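PDB 3BM3: PspGI restriction endonuclease from Pyrococcus sp. GI-H, which probably cleaves DNA at a specific sequence as a type II restriction endonuclease, and is seen here as a two-subunit protein bound to substrate DNA. Local coordinates for residues Arg3-Asp8 and Asn16-Asn21; Glu22-Ala27 and Glu105-Lys110; Glu225-Ser230 and Lys238-Ile243. The protein carries 2 engineered substitutions. All coordinates share one frame; numbering follows the deposited sequence.

Contact 1. Residues Arg3-Asp8 and Asn16-Asn21; sequences RNLVID and NIPPTN
N16 grips the backbone of D8 with both ends of its amide, an example of how a single side chain can tie two lengths of chain together through main-chain atoms. Its CB heads toward residues 3-8, and chi1 of -73° sets CG beside the backbone N, which carries the amide across to D8. At CG the side chain crosses I7 at about a right angle, and I7 CG2 packs against this carbon at 3.8 Å. Beyond it the amide divides the work. OD1 accepts from D8 N at 2.8 Å, the N-H pointing to it at 159° although the donor stands above the carbonyl plane. ND2 donates to D8 O at 3.0 Å, the acceptor lying close to the plane of the N16 amide.

A second link runs through a water, which donates to both V6 O and N16 O. Next to it the contact becomes apolar: L5 CD2 meets the ring of P18 at CG, 3.7 Å away, and both leucine methyls lie near its CD. R3 slides past the same proline in the opposite direction, bringing NH2 to 3.4 Å from P18 CG. Y70 of helix 52-80 touches R3, L5 and P18, while the carboxylate of D8 turns away to bond T10 through OD1.

With its oxygen accepting and its nitrogen donating, the N16 amide has one clear flip state, and the paired bonds fix its rotation, so the N-terminal arm is held against the lead-in to helix 20-31 by these bonds, the water bridge and the apolar L5-P18 contact.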
loop_
_atom_site.group_PDB
_atom_site.type_symbol
_atom_site.label_atom_id
_atom_site.label_comp_id
_atom_site.label_asym_id
_atom_site.label_seq_id
_atom_site.Cartn_x
_atom_site.Cartn_y
_atom_site.Cartn_z
ATOM N N ARG C 3 -1.725 0.292 33.506
ATOM C CA ARG C 3 -1.786 -0.847 34.430
ATOM C C ARG C 3 -0.657 -1.856 34.211
ATOM O O ARG C 3 -0.069 -1.927 33.147
ATOM C CB ARG C 3 -3.139 -1.548 34.360
ATOM C CG ARG C 3 -3.404 -2.348 33.112
ATOM C CD ARG C 3 -4.783 -2.982 33.217
ATOM N NE ARG C 3 -5.027 -3.983 32.184
ATOM C CZ ARG C 3 -5.643 -3.744 31.031
ATOM N NH1 ARG C 3 -6.096 -2.532 30.745
ATOM N NH2 ARG C 3 -5.824 -4.729 30.161
ATOM N N ASN C 4 -0.349 -2.622 35.252
ATOM C CA ASN C 4 0.568 -3.733 35.134
ATOM C C ASN C 4 -0.157 -4.911 34.517
ATOM O O ASN C 4 -1.060 -5.476 35.117
ATOM C CB ASN C 4 1.129 -4.122 36.500
ATOM C CG ASN C 4 1.998 -3.038 37.101
ATOM O OD1 ASN C 4 2.000 -2.845 38.318
ATOM N ND2 ASN C 4 2.758 -2.331 36.254
ATOM N N LEU C 5 0.231 -5.274 33.301
ATOM C CA LEU C 5 -0.425 -6.365 32.599
ATOM C C LEU C 5 -0.085 -7.699 33.213
ATOM O O LEU C 5 1.022 -7.902 33.684
ATOM C CB LEU C 5 -0.005 -6.417 31.128
ATOM C CG LEU C 5 -0.348 -5.177 30.310
ATOM C CD1 LEU C 5 0.373 -5.227 28.932
ATOM C CD2 LEU C 5 -1.860 -5.046 30.193
ATOM N N VAL C 6 -1.046 -8.610 33.164
ATOM C CA VAL C 6 -0.795 -10.009 33.398
ATOM C C VAL C 6 -0.485 -10.558 32.028
ATOM O O VAL C 6 -1.289 -10.466 31.085
ATOM C CB VAL C 6 -1.993 -10.712 34.037
ATOM C CG1 VAL C 6 -1.707 -12.181 34.248
ATOM C CG2 VAL C 6 -2.365 -10.009 35.349
ATOM N N ILE C 7 0.724 -11.044 31.898
ATOM C CA ILE C 7 1.231 -11.425 30.606
ATOM C C ILE C 7 1.314 -12.927 30.562
ATOM O O ILE C 7 2.002 -13.541 31.379
ATOM C CB ILE C 7 2.595 -10.779 30.333
ATOM C CG1 ILE C 7 2.396 -9.258 30.230
ATOM C CG2 ILE C 7 3.179 -11.346 29.039
ATOM C CD1 ILE C 7 3.612 -8.443 30.452
ATOM N N ASP C 8 0.599 -13.518 29.617
ATOM C CA ASP C 8 0.631 -14.946 29.410
ATOM C C ASP C 8 1.559 -15.220 28.254
ATOM O O ASP C 8 1.211 -15.009 27.119
ATOM C CB ASP C 8 -0.788 -15.445 29.098
ATOM C CG ASP C 8 -0.830 -16.927 28.769
ATOM O OD1 ASP C 8 0.243 -17.556 28.663
ATOM O OD2 ASP C 8 -1.945 -17.442 28.613
ATOM N N ASN C 16 -1.185 -10.101 24.385
ATOM C CA ASN C 16 -1.105 -9.577 25.739
ATOM C C ASN C 16 -1.238 -8.066 25.857
ATOM O O ASN C 16 -1.318 -7.526 26.972
ATOM C CB ASN C 16 0.216 -9.984 26.363
ATOM C CG ASN C 16 0.243 -11.452 26.704
ATOM O OD1 ASN C 16 -0.472 -11.883 27.592
ATOM N ND2 ASN C 16 0.982 -12.230 25.940
ATOM N N ILE C 17 -1.253 -7.386 24.722
ATOM C CA ILE C 17 -1.388 -5.947 24.700
ATOM C C ILE C 17 -2.858 -5.599 24.527
ATOM O O ILE C 17 -3.493 -6.036 23.569
ATOM C CB ILE C 17 -0.577 -5.265 23.566
ATOM C CG1 ILE C 17 0.918 -5.618 23.667
ATOM C CG2 ILE C 17 -0.827 -3.772 23.637
ATOM C CD1 ILE C 17 1.747 -5.107 22.572
ATOM N N PRO C 18 -3.410 -4.808 25.448
ATOM C CA PRO C 18 -4.806 -4.440 25.348
ATOM C C PRO C 18 -5.175 -3.886 23.974
ATOM O O PRO C 18 -4.332 -3.269 23.314
ATOM C CB PRO C 18 -4.936 -3.360 26.413
ATOM C CG PRO C 18 -3.977 -3.800 27.462
ATOM C CD PRO C 18 -2.802 -4.292 26.686
ATOM N N PRO C 19 -6.396 -4.161 23.520
ATOM C CA PRO C 19 -6.736 -3.707 22.165
ATOM C C PRO C 19 -6.776 -2.195 22.031
ATOM O O PRO C 19 -6.924 -1.470 23.009
ATOM C CB PRO C 19 -8.111 -4.294 21.921
ATOM C CG PRO C 19 -8.631 -4.666 23.248
ATOM C CD PRO C 19 -7.488 -4.918 24.142
ATOM N N THR C 20 -6.620 -1.737 20.805
ATOM C CA THR C 20 -6.526 -0.317 20.531
ATOM C C THR C 20 -7.724 0.450 21.096
ATOM O O THR C 20 -7.545 1.522 21.648
ATOM C CB THR C 20 -6.402 -0.057 19.019
ATOM O OG1 THR C 20 -5.252 -0.725 18.543
ATOM C CG2 THR C 20 -6.259 1.419 18.712
ATOM N N ASN C 21 -8.919 -0.097 20.962
ATOM C CA ASN C 21 -10.109 0.591 21.479
ATOM C C ASN C 21 -9.950 0.885 22.968
ATOM O O ASN C 21 -10.238 1.997 23.434
ATOM C CB ASN C 21 -11.391 -0.196 21.159
ATOM C CG ASN C 21 -11.494 -1.537 21.890
ATOM O OD1 ASN C 21 -10.522 -2.266 22.073
ATOM N ND2 ASN C 21 -12.703 -1.868 22.300
HETATM O O HOH W 1 -2.254 -8.566 29.248
#

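Contact 2. Residues Glu22-Ala27 and Glu105-Lys110; sequences EIIEEA and EIIFTK
I24, on helix 20-31, meets I106 and I107 on helix 85-115 in a helix-helix contact with branched carbons inside and a charged pair at the border. The short axes approach to 10.7 Å and cross at -52°.

The apolar part rests on the two branches of I24. CG2, anti to the backbone N, lies 3.7 Å from I106 CG2, the two side chains meeting at a slant. The other branch bends at its second torsion (chi2 -75°), and this turn takes CD1 to I107 CG1, also at 3.7 Å; here the side chains cross at about a right angle. I24 thus straddles two successive residues of the facing helix.

The polar part is a salt bridge. K110 NZ donates to E25 OE2 at 2.8 Å, arriving nearly in line with the carboxylate C-O bond. Both chains are bent at chi2, and they cross almost perpendicularly. With an alanine here instead of K110, the E25 carboxylate would probably lose this positive mate and be free to turn away. Within helix 85-115, T109 OG1 bonds I106 O at 2.6 Å, in the carbonyl plane and on a lone pair, and the same oxygen also accepts from K110 N.

Around this pair, A63 of helix 52-80 and A103 of helix 85-115 add to the packing on I24, and I106 also touches T20 and N21. On helix 85-115, F108 meets F139, from strand 139-141, and F250 of helix 249-259, while E105 packs on a DNA sugar. The contact therefore joins helix 20-31 to a long helix that borders both the sheet and the DNA, consistent with a nuclease of the PDDEXK clan, to which the EcoRII C-terminal family belongs.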
loop_
_atom_site.group_PDB
_atom_site.type_symbol
_atom_site.label_atom_id
_atom_site.label_comp_id
_atom_site.label_asym_id
_atom_site.label_seq_id
_atom_site.Cartn_x
_atom_site.Cartn_y
_atom_site.Cartn_z
ATOM N N GLU C 22 -9.446 -0.093 23.721
ATOM C CA GLU C 22 -9.239 0.089 25.153
ATOM C C GLU C 22 -8.178 1.132 25.449
ATOM O O GLU C 22 -8.340 1.958 26.355
ATOM C CB GLU C 22 -8.906 -1.253 25.823
ATOM C CG GLU C 22 -10.072 -2.223 25.716
ATOM C CD GLU C 22 -9.849 -3.571 26.359
ATOM O OE1 GLU C 22 -8.861 -3.743 27.120
ATOM O OE2 GLU C 22 -10.700 -4.464 26.095
ATOM N N ILE C 23 -7.107 1.111 24.664
ATOM C CA ILE C 23 -6.033 2.054 24.835
ATOM C C ILE C 23 -6.510 3.455 24.504
ATOM O O ILE C 23 -6.172 4.396 25.203
ATOM C CB ILE C 23 -4.816 1.667 23.985
ATOM C CG1 ILE C 23 -4.246 0.320 24.493
ATOM C CG2 ILE C 23 -3.778 2.752 24.030
ATOM C CD1 ILE C 23 -3.034 -0.180 23.717
ATOM N N ILE C 24 -7.312 3.583 23.450
ATOM C CA ILE C 24 -7.859 4.881 23.064
ATOM C C ILE C 24 -8.752 5.408 24.195
ATOM O O ILE C 24 -8.698 6.605 24.567
ATOM C CB ILE C 24 -8.629 4.787 21.732
ATOM C CG1 ILE C 24 -7.647 4.591 20.555
ATOM C CG2 ILE C 24 -9.490 6.068 21.457
ATOM C CD1 ILE C 24 -6.889 5.825 20.175
ATOM N N GLU C 25 -9.567 4.519 24.758
ATOM C CA GLU C 25 -10.432 4.934 25.894
ATOM C C GLU C 25 -9.585 5.376 27.072
ATOM O O GLU C 25 -9.894 6.381 27.711
ATOM C CB GLU C 25 -11.417 3.845 26.300
ATOM C CG GLU C 25 -12.519 3.533 25.266
ATOM C CD GLU C 25 -13.373 4.761 24.862
ATOM O OE1 GLU C 25 -13.591 5.669 25.701
ATOM O OE2 GLU C 25 -13.825 4.809 23.694
ATOM N N GLU C 26 -8.506 4.649 27.348
ATOM C CA GLU C 26 -7.588 5.023 28.411
ATOM C C GLU C 26 -7.010 6.413 28.162
ATOM O O GLU C 26 -6.953 7.256 29.075
ATOM C CB GLU C 26 -6.469 4.013 28.514
ATOM C CG GLU C 26 -5.548 4.259 29.649
ATOM C CD GLU C 26 -4.697 3.043 29.963
ATOM O OE1 GLU C 26 -4.840 1.980 29.270
ATOM O OE2 GLU C 26 -3.892 3.180 30.913
ATOM N N ALA C 27 -6.589 6.639 26.923
ATOM C CA ALA C 27 -6.026 7.916 26.504
ATOM C C ALA C 27 -7.066 9.022 26.637
ATOM O O ALA C 27 -6.737 10.110 27.067
ATOM C CB ALA C 27 -5.529 7.856 25.070
ATOM N N GLU C 105 -8.537 5.537 12.955
ATOM C CA GLU C 105 -9.901 5.295 12.565
ATOM C C GLU C 105 -10.810 5.415 13.770
ATOM O O GLU C 105 -11.868 6.033 13.705
ATOM C CB GLU C 105 -10.009 3.943 11.870
ATOM C CG GLU C 105 -9.207 4.019 10.552
ATOM C CD GLU C 105 -9.147 2.775 9.669
ATOM O OE1 GLU C 105 -10.185 2.092 9.502
ATOM O OE2 GLU C 105 -8.061 2.560 9.054
ATOM N N ILE C 106 -10.376 4.887 14.914
ATOM C CA ILE C 106 -11.180 5.053 16.129
ATOM C C ILE C 106 -11.343 6.509 16.554
ATOM O O ILE C 106 -12.440 6.962 16.873
ATOM C CB ILE C 106 -10.621 4.243 17.287
ATOM C CG1 ILE C 106 -10.742 2.752 16.943
ATOM C CG2 ILE C 106 -11.354 4.619 18.578
ATOM C CD1 ILE C 106 -9.964 1.810 17.850
ATOM N N ILE C 107 -10.232 7.224 16.546
ATOM C CA ILE C 107 -10.224 8.633 16.854
ATOM C C ILE C 107 -11.191 9.377 15.939
ATOM O O ILE C 107 -11.996 10.179 16.397
ATOM C CB ILE C 107 -8.791 9.140 16.739
ATOM C CG1 ILE C 107 -7.980 8.526 17.899
ATOM C CG2 ILE C 107 -8.769 10.649 16.769
ATOM C CD1 ILE C 107 -6.467 8.796 17.776
ATOM N N PHE C 108 -11.153 9.059 14.650
ATOM C CA PHE C 108 -12.045 9.659 13.687
ATOM C C PHE C 108 -13.498 9.428 14.110
ATOM O O PHE C 108 -14.305 10.372 14.072
ATOM C CB PHE C 108 -11.773 9.104 12.291
ATOM C CG PHE C 108 -12.386 9.916 11.195
ATOM C CD1 PHE C 108 -11.746 11.055 10.737
ATOM C CD2 PHE C 108 -13.604 9.547 10.611
ATOM C CE1 PHE C 108 -12.317 11.816 9.724
ATOM C CE2 PHE C 108 -14.151 10.303 9.591
ATOM C CZ PHE C 108 -13.492 11.422 9.159
ATOM N N THR C 109 -13.841 8.206 14.534
ATOM C CA THR C 109 -15.210 7.913 14.968
ATOM C C THR C 109 -15.625 8.728 16.182
ATOM O O THR C 109 -16.768 9.110 16.315
ATOM C CB THR C 109 -15.468 6.406 15.228
ATOM O OG1 THR C 109 -14.791 5.980 16.408
ATOM C CG2 THR C 109 -14.958 5.601 14.087
ATOM N N LYS C 110 -14.691 8.953 17.086
ATOM C CA LYS C 110 -14.981 9.731 18.274
ATOM C C LYS C 110 -15.399 11.129 17.882
ATOM O O LYS C 110 -16.312 11.721 18.497
ATOM C CB LYS C 110 -13.743 9.764 19.163
ATOM C CG LYS C 110 -13.337 8.413 19.681
ATOM C CD LYS C 110 -14.504 7.676 20.368
ATOM C CE LYS C 110 -14.062 6.389 21.029
ATOM N NZ LYS C 110 -15.243 5.504 21.380
#

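Contact 3. Residues Glu225-Ser230 and Lys238-Ile243; sequences EIKRIS and KYIQKI
I226 and I240 lose the most surface in this contact, an instance of two short segments closing on one another through aliphatic carbon alone. Their side chains slide past each other in opposite directions, with I226 CG2 3.7 Å from I240 CG1. I240 also crosses the extended chain of K227 at about a right angle, its CD1 4.0 Å from K227 CG.

I243 supplies the third main side chain. It faces I226 tip to tip, and the extended arm of I226 (chi2 175°) delivers CD1 to within 3.2 Å of I243 CD1, tighter than usual van der Waals contact. The type I turn from I240 to I243 brings both isoleucines round to this one partner. Its backbone bond runs from I243 N to I240 O, and from within the turn K242 NZ reaches back to K238 O at 2.8 Å, in the carbonyl plane and on a lone pair.

Neighbouring residues extend the same hydrophobic patch: I198 and F234 touch I226, while Y219, L222 and I223 of helix 216-227 pack on I243. Beside it, I229 and Y239 touch Y130 and Y128 of the second subunit.

No hydrogen bond or salt bridge joins the two segments. Their association therefore rests on close-fitting methyl and methylene groups, which hold the end of helix 216-227 against the turn leading into strand 243-245, outermost in this chain's sheet.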
loop_
_atom_site.group_PDB
_atom_site.type_symbol
_atom_site.label_atom_id
_atom_site.label_comp_id
_atom_site.label_asym_id
_atom_site.label_seq_id
_atom_site.Cartn_x
_atom_site.Cartn_y
_atom_site.Cartn_z
ATOM N N GLU C 225 2.969 25.037 -1.985
ATOM C CA GLU C 225 3.578 24.309 -3.090
ATOM C C GLU C 225 2.733 24.415 -4.345
ATOM O O GLU C 225 3.250 24.659 -5.434
ATOM C CB GLU C 225 3.779 22.846 -2.753
ATOM C CG GLU C 225 4.872 22.570 -1.801
ATOM C CD GLU C 225 5.072 21.085 -1.612
ATOM O OE1 GLU C 225 4.971 20.339 -2.611
ATOM O OE2 GLU C 225 5.350 20.669 -0.475
ATOM N N ILE C 226 1.431 24.218 -4.194
ATOM C CA ILE C 226 0.514 24.339 -5.306
ATOM C C ILE C 226 0.609 25.743 -5.928
ATOM O O ILE C 226 0.729 25.897 -7.147
ATOM C CB ILE C 226 -0.916 23.978 -4.848
ATOM C CG1 ILE C 226 -0.974 22.469 -4.565
ATOM C CG2 ILE C 226 -1.949 24.397 -5.883
ATOM C CD1 ILE C 226 -2.306 21.949 -3.970
ATOM N N LYS C 227 0.600 26.753 -5.071
ATOM C CA LYS C 227 0.641 28.152 -5.524
ATOM C C LYS C 227 1.944 28.491 -6.233
ATOM O O LYS C 227 1.984 29.420 -7.043
ATOM C CB LYS C 227 0.413 29.091 -4.343
ATOM C CG LYS C 227 -1.039 29.106 -3.863
ATOM C CD LYS C 227 -1.244 30.184 -2.817
ATOM C CE LYS C 227 -2.660 30.234 -2.245
ATOM N NZ LYS C 227 -2.724 31.176 -1.038
ATOM N N ARG C 228 3.003 27.746 -5.925
ATOM C CA ARG C 228 4.326 27.969 -6.502
ATOM C C ARG C 228 4.513 27.271 -7.838
ATOM O O ARG C 228 5.566 27.411 -8.471
ATOM C CB ARG C 228 5.424 27.544 -5.521
ATOM C CG ARG C 228 5.516 28.462 -4.300
ATOM C CD ARG C 228 6.537 27.965 -3.295
ATOM N NE ARG C 228 7.906 28.363 -3.641
ATOM C CZ ARG C 228 8.550 29.441 -3.178
ATOM N NH1 ARG C 228 7.968 30.302 -2.331
ATOM N NH2 ARG C 228 9.806 29.667 -3.573
ATOM N N ILE C 229 3.517 26.503 -8.276
ATOM C CA ILE C 229 3.537 26.009 -9.643
ATOM C C ILE C 229 3.238 27.244 -10.510
ATOM O O ILE C 229 2.198 27.887 -10.353
ATOM C CB ILE C 229 2.530 24.876 -9.879
ATOM C CG1 ILE C 229 2.902 23.662 -9.025
ATOM C CG2 ILE C 229 2.511 24.519 -11.361
ATOM C CD1 ILE C 229 1.819 22.565 -8.954
ATOM N N SER C 230 4.181 27.634 -11.350
ATOM C CA SER C 230 4.049 28.922 -12.061
ATOM C C SER C 230 3.585 28.758 -13.489
ATOM O O SER C 230 3.313 29.740 -14.169
ATOM C CB SER C 230 5.367 29.697 -12.029
ATOM O OG SER C 230 5.771 29.881 -10.684
ATOM N N LYS C 238 -8.938 25.157 -9.051
ATOM C CA LYS C 238 -9.674 23.918 -9.230
ATOM C C LYS C 238 -9.305 22.897 -8.149
ATOM O O LYS C 238 -10.163 22.175 -7.631
ATOM C CB LYS C 238 -9.408 23.392 -10.656
ATOM C CG LYS C 238 -9.513 21.880 -10.865
ATOM C CD LYS C 238 -9.480 21.529 -12.356
ATOM C CE LYS C 238 -8.195 21.991 -13.037
ATOM N NZ LYS C 238 -7.937 21.400 -14.397
ATOM N N TYR C 239 -8.031 22.856 -7.792
ATOM C CA TYR C 239 -7.537 21.891 -6.844
ATOM C C TYR C 239 -7.622 22.369 -5.414
ATOM O O TYR C 239 -8.017 21.617 -4.516
ATOM C CB TYR C 239 -6.092 21.573 -7.174
ATOM C CG TYR C 239 -5.986 20.930 -8.510
ATOM C CD1 TYR C 239 -6.324 19.583 -8.686
ATOM C CD2 TYR C 239 -5.572 21.652 -9.619
ATOM C CE1 TYR C 239 -6.266 19.002 -9.895
ATOM C CE2 TYR C 239 -5.474 21.052 -10.852
ATOM C CZ TYR C 239 -5.831 19.723 -10.982
ATOM O OH TYR C 239 -5.715 19.133 -12.216
ATOM N N ILE C 240 -7.226 23.623 -5.218
ATOM C CA ILE C 240 -7.168 24.208 -3.886
ATOM C C ILE C 240 -8.528 24.113 -3.197
ATOM O O ILE C 240 -8.596 23.838 -1.987
ATOM C CB ILE C 240 -6.608 25.639 -3.915
ATOM C CG1 ILE C 240 -5.110 25.605 -4.274
ATOM C CG2 ILE C 240 -6.743 26.299 -2.558
ATOM C CD1 ILE C 240 -4.476 27.038 -4.371
ATOM N N GLN C 241 -9.601 24.271 -3.958
ATOM C CA GLN C 241 -10.946 24.204 -3.397
ATOM C C GLN C 241 -11.328 22.831 -2.856
ATOM O O GLN C 241 -12.165 22.742 -1.974
ATOM C CB GLN C 241 -11.978 24.636 -4.417
ATOM C CG GLN C 241 -11.865 26.119 -4.775
ATOM C CD GLN C 241 -12.506 26.482 -6.122
ATOM O OE1 GLN C 241 -12.414 27.633 -6.573
ATOM N NE2 GLN C 241 -13.128 25.485 -6.788
ATOM N N LYS C 242 -10.711 21.799 -3.417
ATOM C CA LYS C 242 -10.997 20.416 -3.088
ATOM C C LYS C 242 -9.993 19.849 -2.087
ATOM O O LYS C 242 -10.111 18.696 -1.713
ATOM C CB LYS C 242 -10.990 19.586 -4.366
ATOM C CG LYS C 242 -12.155 19.963 -5.315
ATOM C CD LYS C 242 -11.979 19.452 -6.767
ATOM C CE LYS C 242 -13.035 20.090 -7.718
ATOM N NZ LYS C 242 -12.806 21.536 -8.139
ATOM N N ILE C 243 -9.010 20.635 -1.669
ATOM C CA ILE C 243 -8.036 20.185 -0.678
ATOM C C ILE C 243 -8.392 20.906 0.593
ATOM O O ILE C 243 -8.554 22.096 0.578
ATOM C CB ILE C 243 -6.584 20.536 -1.103
ATOM C CG1 ILE C 243 -6.219 19.769 -2.373
ATOM C CG2 ILE C 243 -5.606 20.254 -0.005
ATOM C CD1 ILE C 243 -4.954 20.355 -3.077
#

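Overall arrangement
The three contacts follow one another along the chain, each closing before the next opens. Contacts 1 and 2 share helix 20-31 and touch, their centres about 16 Å apart: P18 O packs on I23 CD1. Together they fasten the N-terminal region to the long helices 52-80 and 85-115. Contact 3 lies on the other side of the chain's centre, about 45 Å from contact 1 and 33 Å from contact 2, centre to centre, where helix 216-227 leads through helix 236-240 to the last strand of the mixed sheet. The N-terminal helices and the end of the sheet are thus secured locally and separately, with helix 85-115 reaching between them beside the DNA.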